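Local atomic coordinates of ATP phosphoribosyltransferase regulatory subunit (Bacillus halodurans, PDB entry 3OD1), a protein that is probably required, together with the HisG subunit, for the first step of histidine biosynthesis, and may let histidine feed back on ATP phosphoribosyltransferase activity. Residues B[191-196]-B[270-275]; B[195-200]-B[219-224]. One frame throughout, in Å; residues are numbered along the deposited sequence.

Interaction 1 (B[191-196]-B[270-275])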
# COMPACT_ATOMS: atom_id res chain seq x y z
N PHE B 191 -16.43 1.79 32.80
CA PHE B 191 -15.24 1.95 33.64
C PHE B 191 -14.11 1.01 33.19
O PHE B 191 -12.95 1.42 33.12
CB PHE B 191 -15.56 1.73 35.12
CG PHE B 191 -16.33 2.85 35.75
CD1 PHE B 191 -15.72 4.07 35.99
CD2 PHE B 191 -17.67 2.69 36.09
CE1 PHE B 191 -16.43 5.11 36.57
CE2 PHE B 191 -18.38 3.74 36.67
CZ PHE B 191 -17.76 4.94 36.91
N LEU B 192 -14.46 -0.23 32.90
CA LEU B 192 -13.48 -1.22 32.45
C LEU B 192 -12.91 -0.84 31.09
O LEU B 192 -11.71 -0.90 30.86
CB LEU B 192 -14.10 -2.62 32.38
CG LEU B 192 -14.62 -3.17 33.71
CD1 LEU B 192 -15.48 -4.42 33.50
CD2 LEU B 192 -13.46 -3.46 34.66
N TYR B 193 -13.80 -0.46 30.18
CA TYR B 193 -13.41 -0.05 28.85
C TYR B 193 -12.38 1.08 28.90
O TYR B 193 -11.41 1.10 28.13
CB TYR B 193 -14.66 0.39 28.09
CG TYR B 193 -14.39 1.01 26.74
CD1 TYR B 193 -13.89 0.24 25.69
CD2 TYR B 193 -14.67 2.35 26.51
CE1 TYR B 193 -13.65 0.81 24.45
CE2 TYR B 193 -14.44 2.92 25.28
CZ TYR B 193 -13.93 2.16 24.25
OH TYR B 193 -13.71 2.74 23.02
N GLU B 194 -12.57 2.01 29.82
CA GLU B 194 -11.66 3.13 29.95
C GLU B 194 -10.55 2.83 30.95
O GLU B 194 -9.74 3.70 31.28
CB GLU B 194 -12.43 4.39 30.35
CG GLU B 194 -13.40 4.84 29.28
CD GLU B 194 -14.41 5.84 29.79
OE1 GLU B 194 -14.27 6.27 30.95
OE2 GLU B 194 -15.33 6.19 29.02
N LYS B 195 -10.52 1.59 31.43
CA LYS B 195 -9.50 1.12 32.37
C LYS B 195 -9.41 2.01 33.61
O LYS B 195 -8.34 2.20 34.19
CB LYS B 195 -8.15 0.97 31.67
CG LYS B 195 -8.24 0.02 30.49
CD LYS B 195 -6.93 -0.14 29.79
CE LYS B 195 -7.11 -0.84 28.45
NZ LYS B 195 -7.65 -2.21 28.59
N ASN B 196 -10.56 2.52 34.02
CA ASN B 196 -10.66 3.35 35.21
C ASN B 196 -11.09 2.53 36.44
O ASN B 196 -12.27 2.55 36.83
CB ASN B 196 -11.64 4.49 34.93
CG ASN B 196 -11.72 5.48 36.07
OD1 ASN B 196 -11.03 5.34 37.08
ND2 ASN B 196 -12.58 6.48 35.91
N THR B 270 -10.38 -8.29 32.96
CA THR B 270 -10.95 -6.94 33.01
C THR B 270 -11.01 -6.34 31.60
O THR B 270 -11.56 -5.25 31.40
CB THR B 270 -10.15 -5.99 33.92
OG1 THR B 270 -8.93 -5.63 33.29
CG2 THR B 270 -9.87 -6.66 35.27
N LEU B 271 -10.47 -7.06 30.63
CA LEU B 271 -10.28 -6.51 29.29
C LEU B 271 -11.61 -6.30 28.57
O LEU B 271 -12.35 -7.26 28.35
CB LEU B 271 -9.37 -7.41 28.46
CG LEU B 271 -8.95 -6.90 27.09
CD1 LEU B 271 -8.07 -5.65 27.21
CD2 LEU B 271 -8.22 -7.99 26.32
N VAL B 272 -11.91 -5.05 28.24
CA VAL B 272 -13.06 -4.71 27.42
C VAL B 272 -12.56 -3.87 26.25
O VAL B 272 -12.12 -2.73 26.43
CB VAL B 272 -14.09 -3.89 28.22
CG1 VAL B 272 -15.20 -3.34 27.29
CG2 VAL B 272 -14.68 -4.71 29.38
N LEU B 273 -12.59 -4.43 25.04
CA LEU B 273 -11.98 -3.74 23.89
C LEU B 273 -12.96 -2.78 23.23
O LEU B 273 -12.58 -1.92 22.45
CB LEU B 273 -11.45 -4.75 22.86
CG LEU B 273 -10.19 -5.59 23.17
CD1 LEU B 273 -9.84 -6.48 21.98
CD2 LEU B 273 -9.00 -4.71 23.50
N HIS B 274 -14.24 -2.93 23.55
CA HIS B 274 -15.30 -2.22 22.85
C HIS B 274 -16.58 -2.42 23.65
O HIS B 274 -16.73 -3.43 24.33
CB HIS B 274 -15.44 -2.80 21.43
CG HIS B 274 -16.17 -1.91 20.48
ND1 HIS B 274 -17.54 -1.75 20.51
CD2 HIS B 274 -15.72 -1.14 19.45
CE1 HIS B 274 -17.90 -0.92 19.55
NE2 HIS B 274 -16.82 -0.54 18.89
N MSE B 275 -17.49 -1.46 23.58
CA MSE B 275 -18.73 -1.61 24.34
C MSE B 275 -19.68 -2.67 23.79
O MSE B 275 -20.50 -3.21 24.54
CB MSE B 275 -19.45 -0.26 24.50
CG MSE B 275 -18.67 0.77 25.33
SE MSE B 275 -18.49 0.23 27.20
CE MSE B 275 -20.36 0.47 27.76
O HOH W 1 -10.46 -2.59 28.89
O HOH W 2 -7.70 -3.98 30.97

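Interaction 2 (B[195-200]-B[219-224])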
# COMPACT_ATOMS: atom_id res chain seq x y z
N LYS B 195 -10.52 1.59 31.43
CA LYS B 195 -9.50 1.12 32.37
C LYS B 195 -9.41 2.01 33.61
O LYS B 195 -8.34 2.20 34.19
CB LYS B 195 -8.15 0.97 31.67
CG LYS B 195 -8.24 0.02 30.49
CD LYS B 195 -6.93 -0.14 29.79
CE LYS B 195 -7.11 -0.84 28.45
NZ LYS B 195 -7.65 -2.21 28.59
N ASN B 196 -10.56 2.52 34.02
CA ASN B 196 -10.66 3.35 35.21
C ASN B 196 -11.09 2.53 36.44
O ASN B 196 -12.27 2.55 36.83
CB ASN B 196 -11.64 4.49 34.93
CG ASN B 196 -11.72 5.48 36.07
OD1 ASN B 196 -11.03 5.34 37.08
ND2 ASN B 196 -12.58 6.48 35.91
N TYR B 197 -10.15 1.81 37.05
CA TYR B 197 -10.46 0.98 38.21
C TYR B 197 -10.84 1.84 39.41
O TYR B 197 -11.67 1.45 40.23
CB TYR B 197 -9.26 0.10 38.60
CG TYR B 197 -8.84 -0.93 37.57
CD1 TYR B 197 -9.42 -0.98 36.31
CD2 TYR B 197 -7.84 -1.86 37.88
CE1 TYR B 197 -9.01 -1.93 35.37
CE2 TYR B 197 -7.43 -2.81 36.96
CZ TYR B 197 -8.01 -2.84 35.71
OH TYR B 197 -7.58 -3.78 34.80
N VAL B 198 -10.22 3.01 39.51
CA VAL B 198 -10.51 3.92 40.61
C VAL B 198 -11.98 4.30 40.58
O VAL B 198 -12.68 4.19 41.58
CB VAL B 198 -9.62 5.18 40.53
CG1 VAL B 198 -10.02 6.18 41.60
CG2 VAL B 198 -8.15 4.80 40.68
N GLY B 199 -12.45 4.75 39.41
CA GLY B 199 -13.84 5.11 39.23
C GLY B 199 -14.74 3.90 39.43
O GLY B 199 -15.83 4.00 40.01
N TYR B 200 -14.28 2.75 38.94
CA TYR B 200 -15.01 1.50 39.03
C TYR B 200 -15.24 1.09 40.48
O TYR B 200 -16.37 0.74 40.85
CB TYR B 200 -14.25 0.41 38.27
CG TYR B 200 -14.84 -0.97 38.33
CD1 TYR B 200 -15.56 -1.49 37.26
CD2 TYR B 200 -14.66 -1.78 39.45
CE1 TYR B 200 -16.08 -2.77 37.30
CE2 TYR B 200 -15.18 -3.06 39.50
CZ TYR B 200 -15.89 -3.54 38.42
OH TYR B 200 -16.40 -4.82 38.47
N ASN B 219 -13.83 -8.20 42.98
CA ASN B 219 -12.82 -9.22 42.73
C ASN B 219 -12.53 -9.46 41.24
O ASN B 219 -11.50 -10.04 40.89
CB ASN B 219 -13.18 -10.54 43.43
CG ASN B 219 -12.89 -10.49 44.92
OD1 ASN B 219 -11.86 -9.97 45.35
ND2 ASN B 219 -13.80 -11.04 45.73
N LEU B 220 -13.43 -9.00 40.38
CA LEU B 220 -13.20 -9.05 38.93
C LEU B 220 -11.88 -8.39 38.60
O LEU B 220 -11.10 -8.93 37.82
CB LEU B 220 -14.33 -8.33 38.19
CG LEU B 220 -14.11 -8.09 36.69
CD1 LEU B 220 -13.84 -9.41 35.96
CD2 LEU B 220 -15.33 -7.39 36.12
N LEU B 221 -11.63 -7.23 39.19
CA LEU B 221 -10.42 -6.45 38.95
C LEU B 221 -9.14 -7.20 39.27
O LEU B 221 -8.06 -6.87 38.76
CB LEU B 221 -10.46 -5.16 39.76
CG LEU B 221 -10.86 -3.88 39.03
CD1 LEU B 221 -11.90 -4.15 37.95
CD2 LEU B 221 -11.35 -2.84 40.02
N SER B 222 -9.24 -8.22 40.12
CA SER B 222 -8.07 -8.99 40.50
C SER B 222 -7.77 -10.14 39.55
O SER B 222 -6.73 -10.78 39.67
CB SER B 222 -8.24 -9.54 41.92
OG SER B 222 -7.80 -8.59 42.88
N LEU B 223 -8.68 -10.41 38.61
CA LEU B 223 -8.53 -11.56 37.71
C LEU B 223 -7.55 -11.25 36.59
O LEU B 223 -7.93 -11.15 35.42
CB LEU B 223 -9.89 -11.98 37.15
CG LEU B 223 -10.95 -12.34 38.19
CD1 LEU B 223 -12.32 -12.56 37.54
CD2 LEU B 223 -10.51 -13.58 38.99
N ARG B 224 -6.29 -11.09 36.96
CA ARG B 224 -5.25 -10.69 36.02
C ARG B 224 -3.97 -11.42 36.40
O ARG B 224 -3.37 -11.12 37.44
CB ARG B 224 -5.02 -9.18 36.09
CG ARG B 224 -6.30 -8.35 36.15
CD ARG B 224 -6.00 -6.86 36.11
NE ARG B 224 -5.62 -6.38 34.77
CZ ARG B 224 -4.52 -5.70 34.52
NH1 ARG B 224 -3.67 -5.45 35.51
NH2 ARG B 224 -4.25 -5.29 33.28

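Interaction 1 (B[191-196]-B[270-275])
Tyr193 and Val272 bring the end of a helix against an irregular loop, their CA atoms 4.9 Å apart, and the contact divides into an apolar part and a water-mediated part. On the apolar side, Val272 straddles the helix end: its CG2 meets Leu192 CB at 3.7 Å, while CG1 rests against Tyr193 CB. Tyr193 CG stands anti to the backbone N (chi1 173°), and the ring beyond it turns its CD1-CE1 edge to the loop, with the carbonyl oxygens of Val272 and Leu273 near its plane and CE1 3.5 Å from Leu273 O. Selenomethionine Met275 covers one face with CG, and its SE sits 4.8 Å from the ring centroid, 37° off the normal, an oblique Met-aromatic contact.

The polar part runs through two waters. One donates a hydrogen bond to Leu192 O and accepts from Val272 N and from Lys195 NZ, the last at 2.9 Å; the second joins Lys195 NZ to Thr270 OG1, which is also hydrogen-bonded to Asp268. Lys195, with positive phi, is the C-prime residue of the Schellman motif that ends the helix, in which Asn196 N bonds to Phe191 O at 2.8 Å and Lys195 N to Leu192 O.

The contact joins the C-terminal end of helix 182-193 to the loop between strands 265-268 and 281-286, where Leu271 and Leu273 pack on Val282 and Glu284 of strand 281-286.

Interaction 2 (B[195-200]-B[219-224])
Tyr197 and Leu221 mark the closest backbone approach, 7.5 Å between CA atoms, where the first turn of helix 197-206 faces the chain leaving helix 211-220. That exit is a type I beta turn from Leu220 to Leu223, overlapped by an inverse gamma turn centred on Leu223. On the facing segment Asn196 is the N-cap: its OD1 accepts from Gly199 N at 2.8 Å.

Leu221 enters between two tyrosines, an aliphatic wedge making two CH-pi contacts. Its CG stands over one face of Tyr197, 4.0 Å from the ring centroid, and its CD1 likewise over a face of Tyr200. In this histidyl-tRNA synthetase-like region, the wedge joins helices 182-193 and 197-206 to the turn at the end of helix 211-220, since Leu221 and Tyr200 also touch Leu192. Tyr200 OH is hydrogen-bonded to Leu217 O; an alanine in place of Tyr200 would probably leave that carbonyl without this partner and the Leu221 methyls without the ring they rest on.

Tyr197 and Arg224 meet tip to tip, the hydroxyl over a guanidinium face and the planes 82° apart, but OH and NE, at 3.3 Å, are not hydrogen-bonded: the hydroxyl bonds to Thr270 OG1, and NE forms a salt bridge with Asp268.

Followed from the N terminus, the chain leaves helix 182-193, turns through Lys195 and Asn196, which both interactions share, and starts helix 197-206. Interaction 2 closes the shorter loop, a largely helical excursion that returns through helix 211-220 to residues 219-224. The chain then passes helices 228-234 and 240-258 and strand 265-268 before interaction 1 closes the longer one at 270-275. Because 191-196 begins before 195-200 and 270-275 follows 219-224, the shorter loop nests inside the longer. The two contacts meet where Thr270 OG1 and Tyr197 OH probably hydrogen-bond, and where Phe191 packs on Gly199 and Tyr200. Helices 182-193, 197-206 and 211-220 are thereby tied to the loop after strand 265-268.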